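Long-range contact in triphenylmethane reductase (Citrobacter sp., PDB 2JL1), which probably uses NADP(H) to reduce triphenylmethane dyes, an activity of interest for their bioremediation: residues 1-6 and 67-73. Residues are numbered along the deposited sequence.
Sequences FSIAVT and VSKLLFI
Strands 3-5 and 69-72 run parallel, their axes 4.8 Å apart at closest approach and their N-to-C directions 16° apart, with Ile3 opposite Lys69, Ala4 opposite Leu70 and Val5 opposite Leu71 (CA-CA 4.8, 4.9 and 4.8 Å). The backbones are extended (phi -91 to -129°, psi 104 to 144° over both strands) and are joined by backbone hydrogen bonds: Lys69 N to Ser2 O (3.0 Å), Ala4 N to Lys69 O (2.9 Å), Leu71 N to Ala4 O (2.7 Å) and Thr6 N to Leu71 O (3.0 Å), all with N-H...O angles of at least 168°.

Thr6, with 89 Å² buried, continues the ladder through its side chain. Its p rotamer (chi1 79°) places OG1 3.0 Å from Ile73 N, which donates a hydrogen bond to it, while CG2 packs on Leu70 CD1 at 3.7 Å; OG1 is also hydrogen-bonded to Tyr54, an NADP(+)-binding residue. Ala4 (67 Å²) faces the same side as Leu70, its CB 4.0 Å from Leu70 CD1 and 4.1 Å from Val67 CG2. On the other face, Lys69 (58 Å²) lays CD 4.2 Å from Ile3 CG1 before its extended chain carries NZ to Leu186 O; farther along, Val5 CG1 meets Ile73 CD1 at 3.8 Å, where Val5 and Leu71 pack against Val16 of helix 11-20.

Ile73 also touches the bound NADP. Adjacency of 3-5 and 69-72 in a parallel sheet ordered 3-2-1-4-5-6-7 is characteristic of the Rossmann fold, here of the NmrA-like family.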
loop_
_atom_site.group_PDB
_atom_site.type_symbol
_atom_site.label_atom_id
_atom_site.label_comp_id
_atom_site.label_asym_id
_atom_site.label_seq_id
_atom_site.Cartn_x
_atom_site.Cartn_y
_atom_site.Cartn_z
ATOM N N PHE A 1 21.608 8.095 -20.059
ATOM C CA PHE A 1 21.882 7.984 -18.591
ATOM C C PHE A 1 21.599 6.598 -17.955
ATOM O O PHE A 1 21.175 5.648 -18.623
ATOM C CB PHE A 1 21.176 9.106 -17.806
ATOM C CG PHE A 1 22.019 9.672 -16.699
ATOM C CD1 PHE A 1 22.851 10.761 -16.932
ATOM C CD2 PHE A 1 22.007 9.094 -15.432
ATOM C CE1 PHE A 1 23.659 11.269 -15.915
ATOM C CE2 PHE A 1 22.810 9.591 -14.415
ATOM C CZ PHE A 1 23.632 10.682 -14.647
ATOM N N SER A 2 21.829 6.519 -16.645
ATOM C CA SER A 2 22.071 5.267 -15.958
ATOM C C SER A 2 20.827 4.462 -15.607
ATOM O O SER A 2 19.751 5.012 -15.331
ATOM C CB SER A 2 22.852 5.535 -14.677
ATOM O OG SER A 2 22.075 6.354 -13.827
ATOM N N ILE A 3 21.019 3.149 -15.605
ATOM C CA ILE A 3 19.990 2.187 -15.222
ATOM C C ILE A 3 20.559 1.409 -14.031
ATOM O O ILE A 3 21.646 0.847 -14.119
ATOM C CB ILE A 3 19.647 1.239 -16.385
ATOM C CG1 ILE A 3 19.145 2.037 -17.599
ATOM C CG2 ILE A 3 18.622 0.170 -15.925
ATOM C CD1 ILE A 3 19.121 1.250 -18.913
ATOM N N ALA A 4 19.848 1.440 -12.910
ATOM C CA ALA A 4 20.264 0.760 -11.700
ATOM C C ALA A 4 19.295 -0.373 -11.426
ATOM O O ALA A 4 18.090 -0.241 -11.680
ATOM C CB ALA A 4 20.282 1.711 -10.537
ATOM N N VAL A 5 19.828 -1.477 -10.920
ATOM C CA VAL A 5 19.044 -2.692 -10.670
ATOM C C VAL A 5 19.321 -3.091 -9.245
ATOM O O VAL A 5 20.471 -3.404 -8.900
ATOM C CB VAL A 5 19.478 -3.834 -11.620
ATOM C CG1 VAL A 5 18.664 -5.127 -11.394
ATOM C CG2 VAL A 5 19.386 -3.400 -13.088
ATOM N N THR A 6 18.293 -3.066 -8.405
ATOM C CA THR A 6 18.416 -3.612 -7.045
ATOM C C THR A 6 18.292 -5.139 -7.106
ATOM O O THR A 6 17.916 -5.666 -8.135
ATOM C CB THR A 6 17.404 -2.980 -6.059
ATOM O OG1 THR A 6 16.107 -3.580 -6.231
ATOM C CG2 THR A 6 17.321 -1.467 -6.294
ATOM N N VAL A 67 20.892 8.356 -10.145
ATOM C CA VAL A 67 20.350 7.378 -11.107
ATOM C C VAL A 67 19.086 7.880 -11.807
ATOM O O VAL A 67 18.176 8.443 -11.182
ATOM C CB VAL A 67 20.254 5.886 -10.575
ATOM C CG1 VAL A 67 21.293 5.597 -9.511
ATOM C CG2 VAL A 67 18.893 5.542 -10.079
ATOM N N SER A 68 19.073 7.704 -13.126
ATOM C CA SER A 68 17.981 8.134 -13.974
ATOM C C SER A 68 16.818 7.138 -13.923
ATOM O O SER A 68 15.696 7.506 -13.583
ATOM C CB SER A 68 18.483 8.292 -15.408
ATOM O OG SER A 68 17.402 8.530 -16.286
ATOM N N LYS A 69 17.097 5.876 -14.242
ATOM C CA LYS A 69 16.073 4.823 -14.199
ATOM C C LYS A 69 16.398 3.744 -13.167
ATOM O O LYS A 69 17.484 3.164 -13.199
ATOM C CB LYS A 69 15.949 4.155 -15.566
ATOM C CG LYS A 69 15.435 5.036 -16.669
ATOM C CD LYS A 69 15.714 4.395 -18.020
ATOM C CE LYS A 69 14.814 4.952 -19.099
ATOM N NZ LYS A 69 15.392 4.645 -20.437
ATOM N N LEU A 70 15.434 3.434 -12.297
ATOM C CA LEU A 70 15.639 2.432 -11.241
ATOM C C LEU A 70 14.753 1.218 -11.441
ATOM O O LEU A 70 13.525 1.349 -11.539
ATOM C CB LEU A 70 15.370 3.030 -9.846
ATOM C CG LEU A 70 15.485 2.058 -8.656
ATOM C CD1 LEU A 70 16.919 1.548 -8.469
ATOM C CD2 LEU A 70 14.918 2.638 -7.353
ATOM N N LEU A 71 15.363 0.035 -11.502
ATOM C CA LEU A 71 14.561 -1.201 -11.425
ATOM C C LEU A 71 14.608 -1.694 -9.982
ATOM O O LEU A 71 15.640 -2.180 -9.502
ATOM C CB LEU A 71 15.023 -2.267 -12.416
ATOM C CG LEU A 71 14.226 -3.593 -12.304
ATOM C CD1 LEU A 71 12.735 -3.410 -12.720
ATOM C CD2 LEU A 71 14.874 -4.699 -13.099
ATOM N N PHE A 72 13.473 -1.539 -9.304
ATOM C CA PHE A 72 13.297 -1.914 -7.927
ATOM C C PHE A 72 12.774 -3.365 -7.978
ATOM O O PHE A 72 11.633 -3.604 -8.347
ATOM C CB PHE A 72 12.290 -0.930 -7.312
ATOM C CG PHE A 72 11.827 -1.278 -5.916
ATOM C CD1 PHE A 72 12.427 -2.308 -5.185
ATOM C CD2 PHE A 72 10.794 -0.553 -5.329
ATOM C CE1 PHE A 72 11.981 -2.639 -3.904
ATOM C CE2 PHE A 72 10.363 -0.863 -4.035
ATOM C CZ PHE A 72 10.962 -1.935 -3.341
ATOM N N ILE A 73 13.641 -4.331 -7.680
ATOM C CA ILE A 73 13.238 -5.737 -7.638
ATOM C C ILE A 73 12.846 -6.012 -6.201
ATOM O O ILE A 73 13.595 -5.674 -5.296
ATOM C CB ILE A 73 14.380 -6.681 -8.112
ATOM C CG1 ILE A 73 14.683 -6.446 -9.607
ATOM C CG2 ILE A 73 14.054 -8.177 -7.759
ATOM C CD1 ILE A 73 15.811 -7.321 -10.162
#